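Side-chain contacts in thiazoline oxidase/subtilisin-like protease (Prochloron didemni, PDB 4H6X), which matures patellamide precursors as a subtilisin-like protease, probably cleaving the peptide and closing it into a ring by transamidation: residues A[286-289]-A[290-293]; A[22-25]-A[26-30]; A[330-333]-A[334-338]. All blocks are in the same frame, centred on the assembly; numbering follows the deposited sequence.

How the contacts relate
The three contacts belong to helices packed together on one side of the chain's centre. Contact 1 is the C-terminal end of helix 273-293, contact 2 the end of helix 20-26 with the loop that follows, and contact 3 the start of helix 332-340. The centres of contacts 1 and 2 are about 9 Å apart, and Leu286 CD2 lies 3.5 Å from Leu28 C. Contact 3 is centred about 13 Å from contact 1 and about 14 Å from contact 2, yet Met336 reaches both: its SD lies 3.7 Å from Leu287 CD2 and 3.9 Å from Leu23 CD1. Helix 273-293 carries Ser274, the probable nucleophile of a triad with His109 and Asp39, in its first turn.

Contact 1 (A[286-289]-A[290-293]); sequences LLMS and LQVQ
Met288 and Gln291 meet one turn apart near the C-terminal end of helix 273-293, their side chains crossing obliquely so that Met288 CG lies 4.1 Å from Gln291 OE1. That oxygen is satisfied beyond the helix by the backbone N of Asp299, which ties the amide to the following loop; Gln291 NE2 is likewise hydrogen-bonded outside residues 286-293. The backbone keeps regular i to i+4 bonding. Leu286 O accepts from Leu290 N at 3.0 Å, and Leu287 O accepts from Gln291 N at 3.2 Å and also takes a weak second bond from Leu290 N. Met288 O receives Val292 N in a nearly straight bond (3.1 Å, 171° at the hydrogen), while Ser289 O and Gln293 N, 2.8 Å apart, make the shortest bond of the four. The hydroxyl of Ser289 turns back along the helix: with OG beside its own backbone N (chi1 -62°), it donates to Ala285 O and also accepts a weak bond from Asp30 N, so this buried oxygen has two partners. The leucines face other helices. Leu286 packs on helix 20-26, Leu290 lies between helices 20-26 and 332-340, and Leu287 touches both of these and helix 300-309.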
ATOM      1  N   LEU A 286      -4.194   9.036  -5.876  1.00 24.14           N
ATOM      2  CA  LEU A 286      -4.396   9.666  -7.182  1.00 25.55           C
ATOM      3  C   LEU A 286      -5.736  10.434  -7.242  1.00 26.27           C
ATOM      4  O   LEU A 286      -5.799  11.559  -7.755  1.00 29.70           O
ATOM      5  CB  LEU A 286      -4.318   8.619  -8.301  1.00 25.22           C
ATOM      6  CG  LEU A 286      -2.972   7.948  -8.642  1.00 25.36           C
ATOM      7  CD1 LEU A 286      -3.132   7.066  -9.873  1.00 23.60           C
ATOM      8  CD2 LEU A 286      -1.837   8.938  -8.867  1.00 24.67           C
ATOM      9  N   LEU A 287      -6.797   9.839  -6.706  1.00 27.09           N
ATOM     10  CA  LEU A 287      -8.125  10.477  -6.747  1.00 26.56           C
ATOM     11  C   LEU A 287      -8.152  11.725  -5.881  1.00 28.07           C
ATOM     12  O   LEU A 287      -8.722  12.745  -6.274  1.00 28.26           O
ATOM     13  CB  LEU A 287      -9.240   9.502  -6.356  1.00 25.81           C
ATOM     14  CG  LEU A 287      -9.460   8.310  -7.294  1.00 27.48           C
ATOM     15  CD1 LEU A 287     -10.394   7.280  -6.661  1.00 26.00           C
ATOM     16  CD2 LEU A 287      -9.967   8.740  -8.675  1.00 26.33           C
ATOM     17  N   MET A 288      -7.504  11.650  -4.715  1.00 28.59           N
ATOM     18  CA  MET A 288      -7.294  12.819  -3.874  1.00 27.85           C
ATOM     19  C   MET A 288      -6.414  13.868  -4.565  1.00 29.49           C
ATOM     20  O   MET A 288      -6.665  15.069  -4.435  1.00 29.72           O
ATOM     21  CB  MET A 288      -6.662  12.436  -2.521  1.00 27.81           C
ATOM     22  CG  MET A 288      -7.517  11.575  -1.614  1.00 27.85           C
ATOM     23  SD  MET A 288      -6.648  11.299  -0.047  1.00 30.27           S
ATOM     24  CE  MET A 288      -7.914  10.377   0.825  1.00 28.82           C
ATOM     25  N   SER A 289      -5.385  13.428  -5.283  1.00 29.43           N
ATOM     26  CA  SER A 289      -4.536  14.363  -6.033  1.00 32.26           C
ATOM     27  C   SER A 289      -5.345  15.190  -7.044  1.00 34.11           C
ATOM     28  O   SER A 289      -5.094  16.384  -7.243  1.00 35.28           O
ATOM     29  CB  SER A 289      -3.410  13.608  -6.737  1.00 32.00           C
ATOM     30  OG  SER A 289      -2.592  12.979  -5.771  1.00 30.88           O
ATOM     31  N   LEU A 290      -6.325  14.542  -7.655  1.00 36.51           N
ATOM     32  CA  LEU A 290      -7.202  15.166  -8.643  1.00 38.57           C
ATOM     33  C   LEU A 290      -8.162  16.179  -7.995  1.00 39.60           C
ATOM     34  O   LEU A 290      -8.501  17.193  -8.603  1.00 37.78           O
ATOM     35  CB  LEU A 290      -7.966  14.073  -9.376  1.00 40.53           C
ATOM     36  CG  LEU A 290      -8.160  14.159 -10.882  1.00 43.43           C
ATOM     37  CD1 LEU A 290      -6.874  14.585 -11.586  1.00 43.04           C
ATOM     38  CD2 LEU A 290      -8.642  12.801 -11.365  1.00 41.87           C
ATOM     39  N   GLN A 291      -8.577  15.908  -6.754  1.00 37.24           N
ATOM     40  CA  GLN A 291      -9.359  16.867  -5.973  1.00 39.56           C
ATOM     41  C   GLN A 291      -8.565  18.153  -5.773  1.00 42.77           C
ATOM     42  O   GLN A 291      -9.071  19.246  -6.051  1.00 43.79           O
ATOM     43  CB  GLN A 291      -9.783  16.277  -4.624  1.00 35.49           C
ATOM     44  CG  GLN A 291     -10.881  15.225  -4.697  1.00 33.83           C
ATOM     45  CD  GLN A 291     -11.162  14.574  -3.346  1.00 33.66           C
ATOM     46  OE1 GLN A 291     -10.281  14.497  -2.482  1.00 31.62           O
ATOM     47  NE2 GLN A 291     -12.389  14.093  -3.160  1.00 31.99           N
ATOM     48  N   VAL A 292      -7.318  18.011  -5.312  1.00 44.03           N
ATOM     49  CA  VAL A 292      -6.375  19.132  -5.168  1.00 47.43           C
ATOM     50  C   VAL A 292      -6.097  19.845  -6.500  1.00 48.36           C
ATOM     51  O   VAL A 292      -6.025  21.075  -6.537  1.00 51.19           O
ATOM     52  CB  VAL A 292      -5.032  18.687  -4.529  1.00 48.41           C
ATOM     53  CG1 VAL A 292      -4.065  19.860  -4.409  1.00 51.14           C
ATOM     54  CG2 VAL A 292      -5.267  18.081  -3.160  1.00 48.30           C
ATOM     55  N   GLN A 293      -5.941  19.078  -7.579  1.00 49.44           N
ATOM     56  CA  GLN A 293      -5.692  19.643  -8.916  1.00 55.33           C
ATOM     57  C   GLN A 293      -6.825  20.562  -9.376  1.00 56.49           C
ATOM     58  O   GLN A 293      -6.579  21.583 -10.016  1.00 55.99           O
ATOM     59  CB  GLN A 293      -5.474  18.537  -9.952  1.00 57.62           C
ATOM     60  CG  GLN A 293      -5.213  19.039 -11.371  1.00 62.20           C
ATOM     61  CD  GLN A 293      -4.938  17.916 -12.355  1.00 64.63           C
ATOM     62  OE1 GLN A 293      -3.978  17.154 -12.201  1.00 66.96           O
ATOM     63  NE2 GLN A 293      -5.783  17.807 -13.376  1.00 62.62           N
TER

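Contact 2 (A[22-25]-A[26-30]); sequences DLHN and QTLGD
Leu23 O accepts two backbone donors where helix 20-26 ends and its chain runs on into an ST turn. Thr27 N approaches almost in line with the carbonyl, 2.9 Å from Leu23 O and with 163° at the hydrogen; Gln26 N is equally near to Leu23 O, at 2.9 Å, but sits above the carbonyl plane. On the packed side, the side chains of Leu23 and Thr27 run next to each other in the same direction, bringing Leu23 CD1 to 4.1 Å from Thr27 CG2. With Thr27 OG1 anti to the backbone N (chi1 -171°), the hydroxyl swings forward to accept from Gly29 N at 2.9 Å, closing the ST turn. The backbone angles of Gly29 would press a side chain against the carbonyl oxygen of Leu28, which explains the glycine.

His24 and Leu28 cross at about a right angle, with Leu28 CD2 3.8 Å from His24 CG, and the imidazole also meets the ring of Phe126. Thr27 O lies at the edge of that imidazole and makes a CH...O contact with His24 CA at 3.3 Å. Leu23 and His24 press on helix 273-293, and the Leu28 side chain rests on Pro130 and Asn131.

The other side is looser and largely open to solvent, although the Gln26 side chain touches Met336 of helix 332-340. Asp22 and Gln26 are exposed there, and Asn25, partly exposed, has its OD1 bonded to Leu8 N. The direct bond from Gln26 N to Asp22 O is weak, although the aliphatic part of the glutamine lies close by, with Gln26 CG 3.4 Å from Asp22 O. A water spans the same two residues: it donates to Asp22 O at 2.9 Å and accepts a weak bond from Gln26 NE2.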
ATOM      1  N   ASP A  22      -5.745   5.924 -17.990  1.00 37.82           N
ATOM      2  CA  ASP A  22      -6.447   7.217 -18.117  1.00 39.85           C
ATOM      3  C   ASP A  22      -6.286   8.115 -16.885  1.00 36.98           C
ATOM      4  O   ASP A  22      -6.115   9.328 -17.008  1.00 37.96           O
ATOM      5  CB  ASP A  22      -7.947   7.020 -18.422  1.00 42.11           C
ATOM      6  CG  ASP A  22      -8.206   6.412 -19.810  1.00 46.25           C
ATOM      7  OD1 ASP A  22      -7.462   6.727 -20.766  1.00 45.75           O
ATOM      8  OD2 ASP A  22      -9.170   5.617 -19.944  1.00 48.07           O
ATOM      9  N   LEU A  23      -6.361   7.528 -15.694  1.00 35.46           N
ATOM     10  CA  LEU A  23      -6.131   8.310 -14.480  1.00 32.42           C
ATOM     11  C   LEU A  23      -4.671   8.753 -14.446  1.00 32.00           C
ATOM     12  O   LEU A  23      -4.388   9.928 -14.159  1.00 29.97           O
ATOM     13  CB  LEU A  23      -6.546   7.540 -13.219  1.00 31.76           C
ATOM     14  CG  LEU A  23      -6.323   8.134 -11.810  1.00 31.12           C
ATOM     15  CD1 LEU A  23      -6.898   9.538 -11.618  1.00 31.73           C
ATOM     16  CD2 LEU A  23      -6.899   7.177 -10.780  1.00 31.38           C
ATOM     17  N   HIS A  24      -3.748   7.842 -14.780  1.00 30.95           N
ATOM     18  CA  HIS A  24      -2.314   8.218 -14.868  1.00 33.08           C
ATOM     19  C   HIS A  24      -2.085   9.357 -15.864  1.00 35.71           C
ATOM     20  O   HIS A  24      -1.246  10.237 -15.636  1.00 35.06           O
ATOM     21  CB  HIS A  24      -1.411   7.030 -15.218  1.00 32.70           C
ATOM     22  CG  HIS A  24      -0.999   6.201 -14.036  1.00 33.06           C
ATOM     23  ND1 HIS A  24      -0.938   6.701 -12.753  1.00 34.94           N
ATOM     24  CD2 HIS A  24      -0.597   4.912 -13.955  1.00 32.60           C
ATOM     25  CE1 HIS A  24      -0.538   5.746 -11.930  1.00 34.12           C
ATOM     26  NE2 HIS A  24      -0.325   4.651 -12.634  1.00 33.59           N
ATOM     27  N   ASN A  25      -2.858   9.354 -16.952  1.00 37.25           N
ATOM     28  CA  ASN A  25      -2.765  10.427 -17.948  1.00 38.90           C
ATOM     29  C   ASN A  25      -3.104  11.790 -17.383  1.00 38.89           C
ATOM     30  O   ASN A  25      -2.648  12.803 -17.903  1.00 40.61           O
ATOM     31  CB  ASN A  25      -3.648  10.128 -19.162  1.00 40.25           C
ATOM     32  CG  ASN A  25      -3.114   8.981 -19.991  1.00 42.90           C
ATOM     33  OD1 ASN A  25      -1.981   8.535 -19.792  1.00 45.37           O
ATOM     34  ND2 ASN A  25      -3.923   8.492 -20.919  1.00 43.02           N
ATOM     35  N   GLN A  26      -3.902  11.803 -16.316  1.00 38.06           N
ATOM     36  CA  GLN A  26      -4.330  13.045 -15.665  1.00 38.52           C
ATOM     37  C   GLN A  26      -3.451  13.435 -14.464  1.00 39.06           C
ATOM     38  O   GLN A  26      -3.168  14.621 -14.254  1.00 38.31           O
ATOM     39  CB  GLN A  26      -5.794  12.934 -15.242  1.00 40.38           C
ATOM     40  CG  GLN A  26      -6.724  12.574 -16.388  1.00 44.19           C
ATOM     41  CD  GLN A  26      -8.181  12.838 -16.075  1.00 46.60           C
ATOM     42  OE1 GLN A  26      -8.541  13.919 -15.622  1.00 50.47           O
ATOM     43  NE2 GLN A  26      -9.028  11.850 -16.327  1.00 48.27           N
ATOM     44  N   THR A  27      -3.031  12.436 -13.678  1.00 35.90           N
ATOM     45  CA  THR A  27      -2.150  12.673 -12.525  1.00 34.07           C
ATOM     46  C   THR A  27      -1.247  11.465 -12.198  1.00 32.57           C
ATOM     47  O   THR A  27      -1.632  10.304 -12.405  1.00 28.47           O
ATOM     48  CB  THR A  27      -2.939  13.172 -11.266  1.00 34.77           C
ATOM     49  OG1 THR A  27      -2.029  13.587 -10.234  1.00 35.43           O
ATOM     50  CG2 THR A  27      -3.889  12.112 -10.714  1.00 34.38           C
ATOM     51  N   LEU A  28      -0.037  11.751 -11.728  1.00 32.06           N
ATOM     52  CA  LEU A  28       0.794  10.723 -11.092  1.00 34.06           C
ATOM     53  C   LEU A  28       0.895  11.018  -9.592  1.00 32.66           C
ATOM     54  O   LEU A  28       1.728  10.451  -8.890  1.00 33.19           O
ATOM     55  CB  LEU A  28       2.191  10.641 -11.725  1.00 33.99           C
ATOM     56  CG  LEU A  28       2.338  10.208 -13.189  1.00 35.10           C
ATOM     57  CD1 LEU A  28       3.815  10.131 -13.554  1.00 34.61           C
ATOM     58  CD2 LEU A  28       1.638   8.887 -13.500  1.00 34.20           C
ATOM     59  N   GLY A  29       0.027  11.906  -9.116  1.00 32.07           N
ATOM     60  CA  GLY A  29      -0.048  12.263  -7.706  1.00 33.07           C
ATOM     61  C   GLY A  29       0.320  13.707  -7.442  1.00 34.78           C
ATOM     62  O   GLY A  29       0.876  14.395  -8.306  1.00 36.06           O
ATOM     63  N   ASP A  30       0.008  14.166  -6.237  1.00 33.65           N
ATOM     64  CA  ASP A  30       0.316  15.522  -5.822  1.00 34.20           C
ATOM     65  C   ASP A  30       1.003  15.508  -4.457  1.00 34.85           C
ATOM     66  O   ASP A  30       0.515  14.860  -3.536  1.00 31.69           O
ATOM     67  CB  ASP A  30      -0.975  16.333  -5.749  1.00 35.88           C
ATOM     68  CG  ASP A  30      -0.719  17.807  -5.683  1.00 38.06           C
ATOM     69  OD1 ASP A  30      -0.279  18.307  -4.627  1.00 36.77           O
ATOM     70  OD2 ASP A  30      -0.955  18.472  -6.705  1.00 42.69           O
TER
HETATM   71  O   HOH W   1      -7.613  10.825 -18.992  1.00 48.87           O

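Contact 3 (A[330-333]-A[334-338]); sequences VNIP and GAMKV
From Asn331 onward the backbone turns into helix 332-340, and the first i to i+4 bond runs from Ala335 N to Asn331 O at 3.0 Å. Met336 N to Ile332 O follows at 2.8 Å, nearly in line with the carbonyl, and Lys337 N to Pro333 O at 3.0 Å continues the series. Pro333 suits this place, since at the start of a helix its missing N-H costs no bond.

Asn331 is the N-cap. Its CG stands opposite the backbone N (chi1 -179°), carrying OD1 back over the helix start, where it accepts from Gly334 N at 3.1 Å. The bond is straight at the hydrogen, 165°, but the donor lies well above the amide plane. Asn331 ND2 bonds to Thr310 O, so both ends of the amide are engaged and its rotation is fixed. Shortening this side chain to an alanine is likely to leave Gly334 N without its capping acceptor and to take from Thr310 O the donor ND2 supplies. Gly334 makes room for this amide, as a side chain at that position would run into Asn331 ND2.

Ile332 and Met336 lie alongside one another, with Ile332 CG2 3.8 Å from Met336 CG. Met336 CG is also tight against Ile332 O, at 3.0 Å, before the chain bends away at chi2 and chi3.

Around the helix, Ile332 and Met336 pack on helices 273-293 and 20-26, while Ala335 and Val338 rest on helix 300-309. Just ahead of the cap, the backbone of Val330 is hydrogen-bonded to Leu251 in strand 249-253 of the parallel sheet.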
ATOM      1  N   VAL A 330     -12.383  -3.058  -8.040  1.00 31.76           N
ATOM      2  CA  VAL A 330     -12.142  -1.623  -8.225  1.00 30.14           C
ATOM      3  C   VAL A 330     -12.591  -1.151  -9.609  1.00 32.77           C
ATOM      4  O   VAL A 330     -12.292  -1.800 -10.624  1.00 32.28           O
ATOM      5  CB  VAL A 330     -10.657  -1.246  -7.950  1.00 30.85           C
ATOM      6  CG1 VAL A 330      -9.709  -2.000  -8.872  1.00 29.64           C
ATOM      7  CG2 VAL A 330     -10.424   0.259  -8.051  1.00 30.25           C
ATOM      8  N   ASN A 331     -13.294  -0.021  -9.633  1.00 29.77           N
ATOM      9  CA  ASN A 331     -13.853   0.544 -10.859  1.00 31.48           C
ATOM     10  C   ASN A 331     -13.480   2.011 -10.949  1.00 30.00           C
ATOM     11  O   ASN A 331     -14.291   2.892 -10.659  1.00 31.48           O
ATOM     12  CB  ASN A 331     -15.386   0.349 -10.873  1.00 31.17           C
ATOM     13  CG  ASN A 331     -16.062   0.893 -12.131  1.00 32.92           C
ATOM     14  OD1 ASN A 331     -15.404   1.295 -13.088  1.00 32.60           O
ATOM     15  ND2 ASN A 331     -17.396   0.928 -12.115  1.00 31.49           N
ATOM     16  N   ILE A 332     -12.239   2.270 -11.353  1.00 28.75           N
ATOM     17  CA  ILE A 332     -11.758   3.632 -11.538  1.00 27.56           C
ATOM     18  C   ILE A 332     -12.692   4.491 -12.420  1.00 29.20           C
ATOM     19  O   ILE A 332     -13.049   5.603 -12.032  1.00 29.50           O
ATOM     20  CB  ILE A 332     -10.299   3.666 -12.065  1.00 26.70           C
ATOM     21  CG1 ILE A 332      -9.310   3.255 -10.957  1.00 26.88           C
ATOM     22  CG2 ILE A 332      -9.939   5.048 -12.578  1.00 25.77           C
ATOM     23  CD1 ILE A 332      -7.865   3.176 -11.437  1.00 25.76           C
ATOM     24  N   PRO A 333     -13.078   3.993 -13.617  1.00 30.93           N
ATOM     25  CA  PRO A 333     -13.944   4.868 -14.447  1.00 31.32           C
ATOM     26  C   PRO A 333     -15.251   5.266 -13.739  1.00 30.07           C
ATOM     27  O   PRO A 333     -15.636   6.442 -13.752  1.00 31.76           O
ATOM     28  CB  PRO A 333     -14.239   3.994 -15.688  1.00 32.72           C
ATOM     29  CG  PRO A 333     -13.100   3.023 -15.746  1.00 31.30           C
ATOM     30  CD  PRO A 333     -12.782   2.717 -14.297  1.00 29.70           C
ATOM     31  N   GLY A 334     -15.922   4.305 -13.113  1.00 30.65           N
ATOM     32  CA  GLY A 334     -17.143   4.616 -12.344  1.00 30.66           C
ATOM     33  C   GLY A 334     -16.909   5.600 -11.199  1.00 31.55           C
ATOM     34  O   GLY A 334     -17.718   6.509 -10.963  1.00 31.37           O
ATOM     35  N   ALA A 335     -15.793   5.428 -10.483  1.00 31.33           N
ATOM     36  CA  ALA A 335     -15.457   6.289  -9.350  1.00 29.63           C
ATOM     37  C   ALA A 335     -15.095   7.707  -9.803  1.00 30.98           C
ATOM     38  O   ALA A 335     -15.413   8.689  -9.125  1.00 27.98           O
ATOM     39  CB  ALA A 335     -14.324   5.676  -8.528  1.00 30.92           C
ATOM     40  N   MET A 336     -14.457   7.807 -10.968  1.00 31.60           N
ATOM     41  CA  MET A 336     -14.144   9.107 -11.559  1.00 33.02           C
ATOM     42  C   MET A 336     -15.427   9.852 -11.914  1.00 31.42           C
ATOM     43  O   MET A 336     -15.564  11.043 -11.646  1.00 31.28           O
ATOM     44  CB  MET A 336     -13.308   8.932 -12.822  1.00 33.36           C
ATOM     45  CG  MET A 336     -11.944   8.319 -12.589  1.00 39.90           C
ATOM     46  SD  MET A 336     -10.768   9.591 -12.150  1.00 45.35           S
ATOM     47  CE  MET A 336     -10.313  10.194 -13.769  1.00 40.98           C
ATOM     48  N   LYS A 337     -16.360   9.141 -12.532  1.00 34.26           N
ATOM     49  CA  LYS A 337     -17.648   9.735 -12.876  1.00 34.69           C
ATOM     50  C   LYS A 337     -18.340  10.273 -11.618  1.00 32.17           C
ATOM     51  O   LYS A 337     -18.864  11.384 -11.629  1.00 33.06           O
ATOM     52  CB  LYS A 337     -18.526   8.725 -13.614  1.00 36.61           C
ATOM     53  CG  LYS A 337     -19.647   9.371 -14.414  1.00 41.37           C
ATOM     54  CD  LYS A 337     -19.773   8.750 -15.799  1.00 46.66           C
ATOM     55  CE  LYS A 337     -20.265   7.308 -15.752  1.00 47.90           C
ATOM     56  NZ  LYS A 337     -19.672   6.495 -16.858  1.00 53.59           N
ATOM     57  N   VAL A 338     -18.306   9.510 -10.527  1.00 31.75           N
ATOM     58  CA  VAL A 338     -18.931   9.944  -9.268  1.00 29.83           C
ATOM     59  C   VAL A 338     -18.235  11.181  -8.704  1.00 30.28           C
ATOM     60  O   VAL A 338     -18.888  12.118  -8.264  1.00 30.67           O
ATOM     61  CB  VAL A 338     -18.963   8.812  -8.205  1.00 29.35           C
ATOM     62  CG1 VAL A 338     -19.255   9.367  -6.812  1.00 29.89           C
ATOM     63  CG2 VAL A 338     -19.998   7.750  -8.569  1.00 28.93           C
TER